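PDB 2C9K: pesticidal crystal protein CRY4AA from Bacillus thuringiensis, which binds to midgut epithelial cells of insects and promotes their colloid-osmotic lysis, as a mosquito-larvicidal delta-endotoxin. Local coordinates for residues L299-K304 / N311-H316; N358-D363 / I373-F378; D369-S374 / Y446-Y451. All blocks are in the same frame, centred on the assembly; numbering follows the deposited sequence.

All three contacts lie in the second, mainly beta domain of the toxin, their centres about 11 Å apart. Contacts 1 and 2 are antiparallel hairpins from two different sheets; contact 3 joins the turn leading into strand 373-381 to the approach of strand 450-457 in the third sheet. Contacts 2 and 3 share I373 and S374, and the backbone pair F313 N to I373 O, 2.7 Å, ties contact 1 to both. Contact 1 is buried and largely aromatic. Contact 2, partly buried, depends mainly on backbone hydrogen bonds, with one partly exposed face of mixed character. Contact 3 is mostly buried, with D369 exposed, and replaces strand pairing with amides, a water and aromatic rings.

Contact 1: residues L299-K304 / N311-H316; sequences LNFYEK and NFFTSH
The CB of H316 lies over the centre of one face of the F301 ring, 3.6 Å above its plane, while CG of L299 sits in plane at the edge. The F301 and H316 rings form an offset stack with nearly parallel planes. F301 also turns its edge to the face of F313, the planes 61° apart, and its CB comes 3.3 Å from F313 CD2. In plane at the F313 edge is the backbone of Y302. On the F312 ring, K304 lays CE over a face, offset toward the rim; a bend in the lysine chain (chi3 -69°) places that carbon. The cluster of F301, F313 and H316 belongs to a beta hairpin, strands 294-303 and 313-322, the central pair of a four-stranded sheet of the beta-prism domain. Across it Y302 N donates to S315 O at 3.0 Å and T314 N, by a bent bond, to Y302 O at 2.8 Å. Beyond the strand ends, N311 grips the K304 backbone from both ends of its amide: OD1 receives K304 N on a lone pair at 2.9 Å, and ND2 donates in its amide plane to K304 O at 2.9 Å, nearly straight at 173°. The buried H316 NE2 is bonded to I437 O of strand 432-440.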
loop_
_atom_site.group_PDB
_atom_site.type_symbol
_atom_site.label_atom_id
_atom_site.label_comp_id
_atom_site.label_asym_id
_atom_site.label_seq_id
_atom_site.Cartn_x
_atom_site.Cartn_y
_atom_site.Cartn_z
ATOM N N LEU A 299 3.320 19.873 -11.283
ATOM C CA LEU A 299 3.385 19.189 -12.571
ATOM C C LEU A 299 3.721 20.253 -13.621
ATOM O O LEU A 299 3.060 21.279 -13.714
ATOM C CB LEU A 299 2.039 18.535 -12.873
ATOM C CG LEU A 299 1.938 17.024 -12.655
ATOM C CD1 LEU A 299 2.878 16.582 -11.556
ATOM C CD2 LEU A 299 0.495 16.660 -12.331
ATOM N N ASN A 300 4.753 20.006 -14.412
ATOM C CA ASN A 300 5.184 20.980 -15.408
ATOM C C ASN A 300 5.192 20.416 -16.824
ATOM O O ASN A 300 6.092 19.667 -17.192
ATOM C CB ASN A 300 6.578 21.471 -15.026
ATOM C CG ASN A 300 6.659 21.900 -13.570
ATOM O OD1 ASN A 300 6.329 23.034 -13.224
ATOM N ND2 ASN A 300 7.076 20.983 -12.705
ATOM N N PHE A 301 4.185 20.788 -17.613
ATOM C CA PHE A 301 4.056 20.328 -18.995
ATOM C C PHE A 301 4.328 21.434 -20.010
ATOM O O PHE A 301 3.706 22.494 -19.962
ATOM C CB PHE A 301 2.648 19.781 -19.247
ATOM C CG PHE A 301 2.390 18.448 -18.620
ATOM C CD1 PHE A 301 2.296 18.319 -17.239
ATOM C CD2 PHE A 301 2.247 17.314 -19.411
ATOM C CE1 PHE A 301 2.060 17.072 -16.652
ATOM C CE2 PHE A 301 2.013 16.062 -18.836
ATOM C CZ PHE A 301 1.919 15.940 -17.456
ATOM N N TYR A 302 5.257 21.183 -20.928
ATOM C CA TYR A 302 5.581 22.153 -21.968
ATOM C C TYR A 302 4.656 21.969 -23.172
ATOM O O TYR A 302 4.401 20.845 -23.602
ATOM C CB TYR A 302 7.020 21.989 -22.453
ATOM C CG TYR A 302 8.090 22.340 -21.457
ATOM C CD1 TYR A 302 8.631 21.372 -20.613
ATOM C CD2 TYR A 302 8.599 23.633 -21.387
ATOM C CE1 TYR A 302 9.665 21.687 -19.725
ATOM C CE2 TYR A 302 9.627 23.960 -20.505
ATOM C CZ TYR A 302 10.154 22.983 -19.680
ATOM O OH TYR A 302 11.167 23.308 -18.811
ATOM N N GLU A 303 4.161 23.075 -23.718
ATOM C CA GLU A 303 3.286 23.037 -24.887
ATOM C C GLU A 303 4.057 23.621 -26.063
ATOM O O GLU A 303 5.120 24.210 -25.878
ATOM C CB GLU A 303 2.038 23.878 -24.644
ATOM C CG GLU A 303 2.366 25.305 -24.245
ATOM C CD GLU A 303 1.155 26.205 -24.248
ATOM O OE1 GLU A 303 0.174 25.893 -23.539
ATOM O OE2 GLU A 303 1.190 27.230 -24.961
ATOM N N LYS A 304 3.525 23.467 -27.270
ATOM C CA LYS A 304 4.199 24.000 -28.450
ATOM C C LYS A 304 3.942 25.499 -28.610
ATOM O O LYS A 304 2.869 25.997 -28.258
ATOM C CB LYS A 304 3.746 23.241 -29.705
ATOM C CG LYS A 304 4.291 21.819 -29.779
ATOM C CD LYS A 304 3.894 21.105 -31.057
ATOM C CE LYS A 304 2.409 20.809 -31.092
ATOM N NZ LYS A 304 2.049 20.045 -32.324
ATOM N N ASN A 311 -2.776 21.586 -30.313
ATOM C CA ASN A 311 -1.522 21.709 -29.589
ATOM C C ASN A 311 -1.565 20.570 -28.569
ATOM O O ASN A 311 -2.632 20.027 -28.265
ATOM C CB ASN A 311 -1.430 23.058 -28.864
ATOM C CG ASN A 311 0.012 23.487 -28.587
ATOM O OD1 ASN A 311 0.881 22.663 -28.289
ATOM N ND2 ASN A 311 0.266 24.790 -28.674
ATOM N N PHE A 312 -0.402 20.188 -28.068
ATOM C CA PHE A 312 -0.337 19.138 -27.079
ATOM C C PHE A 312 0.921 19.337 -26.261
ATOM O O PHE A 312 1.769 20.168 -26.601
ATOM C CB PHE A 312 -0.361 17.753 -27.747
ATOM C CG PHE A 312 0.716 17.539 -28.770
ATOM C CD1 PHE A 312 2.053 17.457 -28.395
ATOM C CD2 PHE A 312 0.391 17.400 -30.114
ATOM C CE1 PHE A 312 3.052 17.241 -29.341
ATOM C CE2 PHE A 312 1.380 17.184 -31.064
ATOM C CZ PHE A 312 2.715 17.105 -30.674
ATOM N N PHE A 313 1.037 18.596 -25.166
ATOM C CA PHE A 313 2.206 18.738 -24.331
ATOM C C PHE A 313 3.363 17.928 -24.876
ATOM O O PHE A 313 3.338 16.701 -24.956
ATOM C CB PHE A 313 1.870 18.374 -22.889
ATOM C CG PHE A 313 0.930 19.349 -22.238
ATOM C CD1 PHE A 313 -0.302 18.931 -21.746
ATOM C CD2 PHE A 313 1.266 20.699 -22.151
ATOM C CE1 PHE A 313 -1.189 19.843 -21.178
ATOM C CE2 PHE A 313 0.390 21.620 -21.586
ATOM C CZ PHE A 313 -0.842 21.193 -21.098
ATOM N N THR A 314 4.375 18.668 -25.293
ATOM C CA THR A 314 5.576 18.112 -25.858
ATOM C C THR A 314 6.343 17.234 -24.891
ATOM O O THR A 314 6.739 16.121 -25.234
ATOM C CB THR A 314 6.465 19.255 -26.339
ATOM O OG1 THR A 314 6.204 19.485 -27.728
ATOM C CG2 THR A 314 7.931 18.956 -26.116
ATOM N N SER A 315 6.546 17.745 -23.681
ATOM C CA SER A 315 7.305 17.036 -22.654
ATOM C C SER A 315 6.858 17.486 -21.263
ATOM O O SER A 315 5.947 18.305 -21.144
ATOM C CB SER A 315 8.789 17.350 -22.840
ATOM O OG SER A 315 8.973 18.755 -22.937
ATOM N N HIS A 316 7.488 16.958 -20.216
ATOM C CA HIS A 316 7.125 17.363 -18.863
ATOM C C HIS A 316 8.140 16.942 -17.820
ATOM O O HIS A 316 9.057 16.187 -18.111
ATOM C CB HIS A 316 5.754 16.797 -18.476
ATOM C CG HIS A 316 5.778 15.347 -18.109
ATOM N ND1 HIS A 316 5.980 14.345 -19.033
ATOM C CD2 HIS A 316 5.615 14.728 -16.916
ATOM C CE1 HIS A 316 5.935 13.172 -18.426
ATOM N NE2 HIS A 316 5.714 13.377 -17.141
#

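Contact 2: residues N358-D363 / I373-F378; sequences NVISLD and ISKMDF
I360 O receives two backbone donors from the opposite strand: S374 N at 2.9 Å, an almost straight bond, and K375 N at 3.2 Å, lying in the carbonyl plane. S374 OG adds a weak third bond to the same oxygen. I360 N is satisfied in turn by K375 O at 2.9 Å. Two residues along, N358 and D377 form a reciprocal pair, with N358 N to D377 O at 2.7 Å and D377 N to N358 O at 2.7 Å. The backbones of V359 and S361 bond on their other edge, to N405 and N403 of strand 402-407. On the partly exposed face, I360 and K375 run alongside each other in the same direction, I360 CD1 meeting K375 CD at 4.0 Å. K375 CG is anti to its backbone N (chi1 -178°), and the chain beyond leads off to E390, with which NZ forms a salt bridge. D377 OD2 also lies near that carboxylate, so the lysine may offset the like charges. The buried face is apolar where V359 CG1 meets M376 CG at 4.0 Å; M376 also touches F301 of the neighbouring sheet. The one-residue register shift, with S374 and K375 both facing I360 and S374 psi near -13°, defines a classic beta bulge in the central hairpin of a four-stranded antiparallel sheet of the beta-prism.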
loop_
_atom_site.group_PDB
_atom_site.type_symbol
_atom_site.label_atom_id
_atom_site.label_comp_id
_atom_site.label_asym_id
_atom_site.label_seq_id
_atom_site.Cartn_x
_atom_site.Cartn_y
_atom_site.Cartn_z
ATOM N N ASN A 358 -8.563 13.890 -15.089
ATOM C CA ASN A 358 -9.132 13.585 -16.385
ATOM C C ASN A 358 -8.099 13.966 -17.417
ATOM O O ASN A 358 -7.594 15.080 -17.388
ATOM C CB ASN A 358 -10.388 14.429 -16.581
ATOM C CG ASN A 358 -11.228 13.967 -17.740
ATOM O OD1 ASN A 358 -10.773 13.936 -18.886
ATOM N ND2 ASN A 358 -12.473 13.608 -17.449
ATOM N N VAL A 359 -7.767 13.054 -18.320
ATOM C CA VAL A 359 -6.782 13.383 -19.343
ATOM C C VAL A 359 -7.318 13.198 -20.760
ATOM O O VAL A 359 -8.028 12.230 -21.049
ATOM C CB VAL A 359 -5.487 12.546 -19.181
ATOM C CG1 VAL A 359 -5.018 12.598 -17.738
ATOM C CG2 VAL A 359 -5.718 11.121 -19.615
ATOM N N ILE A 360 -6.994 14.162 -21.620
ATOM C CA ILE A 360 -7.384 14.129 -23.021
ATOM C C ILE A 360 -6.091 14.082 -23.820
ATOM O O ILE A 360 -5.296 15.020 -23.796
ATOM C CB ILE A 360 -8.172 15.389 -23.467
ATOM C CG1 ILE A 360 -9.502 15.493 -22.713
ATOM C CG2 ILE A 360 -8.437 15.325 -24.971
ATOM C CD1 ILE A 360 -9.355 15.866 -21.247
ATOM N N SER A 361 -5.878 12.979 -24.519
ATOM C CA SER A 361 -4.680 12.813 -25.319
ATOM C C SER A 361 -5.050 12.556 -26.780
ATOM O O SER A 361 -6.189 12.194 -27.088
ATOM C CB SER A 361 -3.868 11.642 -24.770
ATOM O OG SER A 361 -4.697 10.505 -24.597
ATOM N N LEU A 362 -4.085 12.749 -27.676
ATOM C CA LEU A 362 -4.320 12.524 -29.093
ATOM C C LEU A 362 -4.441 11.027 -29.345
ATOM O O LEU A 362 -3.754 10.230 -28.710
ATOM C CB LEU A 362 -3.177 13.129 -29.914
ATOM C CG LEU A 362 -3.035 14.650 -29.759
ATOM C CD1 LEU A 362 -1.892 15.155 -30.606
ATOM C CD2 LEU A 362 -4.326 15.327 -30.181
ATOM N N ASP A 363 -5.334 10.648 -30.253
ATOM C CA ASP A 363 -5.556 9.246 -30.574
ATOM C C ASP A 363 -4.941 8.888 -31.921
ATOM O O ASP A 363 -5.589 8.991 -32.962
ATOM C CB ASP A 363 -7.054 8.957 -30.568
ATOM C CG ASP A 363 -7.392 7.598 -31.140
ATOM O OD1 ASP A 363 -6.621 6.637 -30.919
ATOM O OD2 ASP A 363 -8.445 7.488 -31.802
ATOM N N ILE A 373 -0.568 13.994 -24.355
ATOM C CA ILE A 373 -1.605 14.596 -23.532
ATOM C C ILE A 373 -1.696 16.057 -23.972
ATOM O O ILE A 373 -0.678 16.743 -24.080
ATOM C CB ILE A 373 -1.229 14.547 -22.025
ATOM C CG1 ILE A 373 -1.180 13.098 -21.541
ATOM C CG2 ILE A 373 -2.239 15.332 -21.208
ATOM C CD1 ILE A 373 -0.806 12.952 -20.078
ATOM N N SER A 374 -2.904 16.535 -24.239
ATOM C CA SER A 374 -3.072 17.917 -24.658
ATOM C C SER A 374 -3.920 18.691 -23.655
ATOM O O SER A 374 -3.964 19.920 -23.692
ATOM C CB SER A 374 -3.719 17.987 -26.048
ATOM O OG SER A 374 -5.081 17.589 -26.012
ATOM N N LYS A 375 -4.580 17.979 -22.749
ATOM C CA LYS A 375 -5.414 18.635 -21.750
ATOM C C LYS A 375 -5.606 17.778 -20.492
ATOM O O LYS A 375 -5.711 16.550 -20.573
ATOM C CB LYS A 375 -6.776 18.966 -22.365
ATOM C CG LYS A 375 -7.716 19.702 -21.433
ATOM C CD LYS A 375 -9.120 19.747 -21.999
ATOM C CE LYS A 375 -10.072 20.447 -21.040
ATOM N NZ LYS A 375 -9.611 21.830 -20.749
ATOM N N MET A 376 -5.652 18.425 -19.329
ATOM C CA MET A 376 -5.843 17.695 -18.080
ATOM C C MET A 376 -6.722 18.412 -17.063
ATOM O O MET A 376 -6.595 19.611 -16.841
ATOM C CB MET A 376 -4.493 17.372 -17.433
ATOM C CG MET A 376 -3.680 16.345 -18.182
ATOM S SD MET A 376 -2.112 16.034 -17.374
ATOM C CE MET A 376 -1.140 17.383 -18.034
ATOM N N ASP A 377 -7.612 17.650 -16.446
ATOM C CA ASP A 377 -8.516 18.166 -15.438
ATOM C C ASP A 377 -8.192 17.483 -14.128
ATOM O O ASP A 377 -8.483 16.296 -13.954
ATOM C CB ASP A 377 -9.967 17.850 -15.797
ATOM C CG ASP A 377 -10.471 18.664 -16.956
ATOM O OD1 ASP A 377 -11.558 18.324 -17.473
ATOM O OD2 ASP A 377 -9.792 19.643 -17.345
ATOM N N PHE A 378 -7.595 18.233 -13.208
ATOM C CA PHE A 378 -7.251 17.690 -11.909
ATOM C C PHE A 378 -8.373 17.905 -10.902
ATOM O O PHE A 378 -9.052 18.934 -10.906
ATOM C CB PHE A 378 -5.966 18.336 -11.383
ATOM C CG PHE A 378 -4.794 18.185 -12.305
ATOM C CD1 PHE A 378 -4.592 19.084 -13.350
ATOM C CD2 PHE A 378 -3.909 17.124 -12.157
ATOM C CE1 PHE A 378 -3.524 18.928 -14.233
ATOM C CE2 PHE A 378 -2.840 16.961 -13.037
ATOM C CZ PHE A 378 -2.649 17.866 -14.079
#

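Contact 3: residues D369-S374 / Y446-Y451; sequences DYNNIS and YKTQVY
From Y370 beside K447, their CA atoms 4.7 Å apart, the two chains run in roughly the same direction, 34° apart, and diverge to 6.4 Å between the CA atoms of N372 and Q449 without forming a beta bridge. K447 lies over one face of the Y370 ring, its CD offset toward the rim, and a turn at the end of the chain (chi4 -52°) places NZ, which donates to Y370 OH at 3.2 Å. The other face-on contact is at I373: its CD1 stands over the centre of the Y451 ring, 3.8 Å above the plane, with Q449 CG over the opposite face. I373 N makes a long, weak bond to Y451 OH. Between these two pairs the link is polar. A bond from N371 ND2 to Q449 O is weak and doubtful, and one water donates to N372 OD1 and K447 O, at 2.8 Å each. N372 ND2 and Q449 OE1 have firmer partners outside, F313 O and S439 OG. The arrangement brings together two loops at the end of the beta-prism where strands of two sheets begin; in three-domain Cry toxins, loops at this apex are implicated in receptor recognition, and the same is plausible here.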
loop_
_atom_site.group_PDB
_atom_site.type_symbol
_atom_site.label_atom_id
_atom_site.label_comp_id
_atom_site.label_asym_id
_atom_site.label_seq_id
_atom_site.Cartn_x
_atom_site.Cartn_y
_atom_site.Cartn_z
ATOM N N ASP A 369 2.092 8.141 -34.897
ATOM C CA ASP A 369 1.701 9.543 -34.781
ATOM C C ASP A 369 1.525 9.946 -33.305
ATOM O O ASP A 369 1.300 9.096 -32.444
ATOM C CB ASP A 369 0.402 9.754 -35.560
ATOM C CG ASP A 369 0.384 11.061 -36.318
ATOM O OD1 ASP A 369 -0.575 11.270 -37.095
ATOM O OD2 ASP A 369 1.322 11.878 -36.137
ATOM N N TYR A 370 1.622 11.240 -33.017
ATOM C CA TYR A 370 1.510 11.724 -31.640
ATOM C C TYR A 370 0.238 11.305 -30.906
ATOM O O TYR A 370 -0.860 11.445 -31.439
ATOM C CB TYR A 370 1.602 13.258 -31.596
ATOM C CG TYR A 370 2.880 13.841 -32.167
ATOM C CD1 TYR A 370 2.877 14.519 -33.389
ATOM C CD2 TYR A 370 4.092 13.699 -31.499
ATOM C CE1 TYR A 370 4.052 15.036 -33.929
ATOM C CE2 TYR A 370 5.270 14.211 -32.030
ATOM C CZ TYR A 370 5.247 14.877 -33.248
ATOM O OH TYR A 370 6.424 15.361 -33.787
ATOM N N ASN A 371 0.390 10.780 -29.690
ATOM C CA ASN A 371 -0.763 10.402 -28.869
ATOM C C ASN A 371 -0.613 11.048 -27.494
ATOM O O ASN A 371 -1.151 10.567 -26.491
ATOM C CB ASN A 371 -0.919 8.873 -28.742
ATOM C CG ASN A 371 0.302 8.180 -28.141
ATOM O OD1 ASN A 371 0.299 6.964 -27.975
ATOM N ND2 ASN A 371 1.342 8.941 -27.823
ATOM N N ASN A 372 0.118 12.162 -27.489
ATOM C CA ASN A 372 0.408 12.967 -26.305
ATOM C C ASN A 372 -0.815 13.508 -25.568
ATOM O O ASN A 372 -1.933 13.504 -26.082
ATOM C CB ASN A 372 1.263 14.172 -26.700
ATOM C CG ASN A 372 2.594 13.780 -27.268
ATOM O OD1 ASN A 372 2.690 12.871 -28.095
ATOM N ND2 ASN A 372 3.640 14.477 -26.840
ATOM N N ILE A 373 -0.568 13.994 -24.355
ATOM C CA ILE A 373 -1.605 14.596 -23.532
ATOM C C ILE A 373 -1.696 16.057 -23.972
ATOM O O ILE A 373 -0.678 16.743 -24.080
ATOM C CB ILE A 373 -1.229 14.547 -22.025
ATOM C CG1 ILE A 373 -1.180 13.098 -21.541
ATOM C CG2 ILE A 373 -2.239 15.332 -21.208
ATOM C CD1 ILE A 373 -0.806 12.952 -20.078
ATOM N N SER A 374 -2.904 16.535 -24.239
ATOM C CA SER A 374 -3.072 17.917 -24.658
ATOM C C SER A 374 -3.920 18.691 -23.655
ATOM O O SER A 374 -3.964 19.920 -23.692
ATOM C CB SER A 374 -3.719 17.987 -26.048
ATOM O OG SER A 374 -5.081 17.589 -26.012
ATOM N N TYR A 446 10.090 7.425 -32.564
ATOM C CA TYR A 446 8.637 7.412 -32.512
ATOM C C TYR A 446 7.991 8.720 -32.115
ATOM O O TYR A 446 8.634 9.623 -31.568
ATOM C CB TYR A 446 8.161 6.343 -31.536
ATOM C CG TYR A 446 8.902 5.036 -31.639
ATOM C CD1 TYR A 446 10.175 4.891 -31.101
ATOM C CD2 TYR A 446 8.317 3.938 -32.257
ATOM C CE1 TYR A 446 10.843 3.684 -31.174
ATOM C CE2 TYR A 446 8.978 2.726 -32.334
ATOM C CZ TYR A 446 10.239 2.606 -31.791
ATOM O OH TYR A 446 10.882 1.398 -31.865
ATOM N N LYS A 447 6.692 8.798 -32.393
ATOM C CA LYS A 447 5.890 9.965 -32.053
ATOM C C LYS A 447 4.974 9.595 -30.895
ATOM O O LYS A 447 4.349 10.465 -30.291
ATOM C CB LYS A 447 5.049 10.417 -33.245
ATOM C CG LYS A 447 5.844 11.069 -34.342
ATOM C CD LYS A 447 4.918 11.592 -35.420
ATOM C CE LYS A 447 5.705 12.161 -36.580
ATOM N NZ LYS A 447 6.688 13.149 -36.080
ATOM N N THR A 448 4.897 8.300 -30.599
ATOM C CA THR A 448 4.062 7.816 -29.513
ATOM C C THR A 448 4.797 7.925 -28.198
ATOM O O THR A 448 6.022 7.931 -28.160
ATOM C CB THR A 448 3.661 6.356 -29.703
ATOM O OG1 THR A 448 4.824 5.587 -30.001
ATOM C CG2 THR A 448 2.677 6.213 -30.823
ATOM N N GLN A 449 4.028 7.997 -27.121
ATOM C CA GLN A 449 4.572 8.121 -25.774
ATOM C C GLN A 449 3.578 7.467 -24.818
ATOM O O GLN A 449 2.367 7.661 -24.951
ATOM C CB GLN A 449 4.731 9.602 -25.439
ATOM C CG GLN A 449 5.527 9.907 -24.198
ATOM C CD GLN A 449 5.580 11.402 -23.907
ATOM O OE1 GLN A 449 6.202 11.841 -22.938
ATOM N NE2 GLN A 449 4.924 12.189 -24.748
ATOM N N VAL A 450 4.091 6.673 -23.881
ATOM C CA VAL A 450 3.257 5.988 -22.888
ATOM C C VAL A 450 3.495 6.611 -21.513
ATOM O O VAL A 450 4.643 6.780 -21.089
ATOM C CB VAL A 450 3.599 4.484 -22.794
ATOM C CG1 VAL A 450 2.866 3.861 -21.635
ATOM C CG2 VAL A 450 3.208 3.781 -24.071
ATOM N N TYR A 451 2.417 6.952 -20.812
ATOM C CA TYR A 451 2.561 7.553 -19.493
ATOM C C TYR A 451 2.104 6.603 -18.399
ATOM O O TYR A 451 1.389 5.634 -18.652
ATOM C CB TYR A 451 1.723 8.833 -19.368
ATOM C CG TYR A 451 1.980 9.917 -20.398
ATOM C CD1 TYR A 451 1.420 9.848 -21.675
ATOM C CD2 TYR A 451 2.742 11.036 -20.076
ATOM C CE1 TYR A 451 1.610 10.872 -22.602
ATOM C CE2 TYR A 451 2.939 12.058 -20.989
ATOM C CZ TYR A 451 2.372 11.977 -22.250
ATOM O OH TYR A 451 2.558 13.008 -23.148
HETATM O O HOH W 1 5.231 11.703 -27.971
#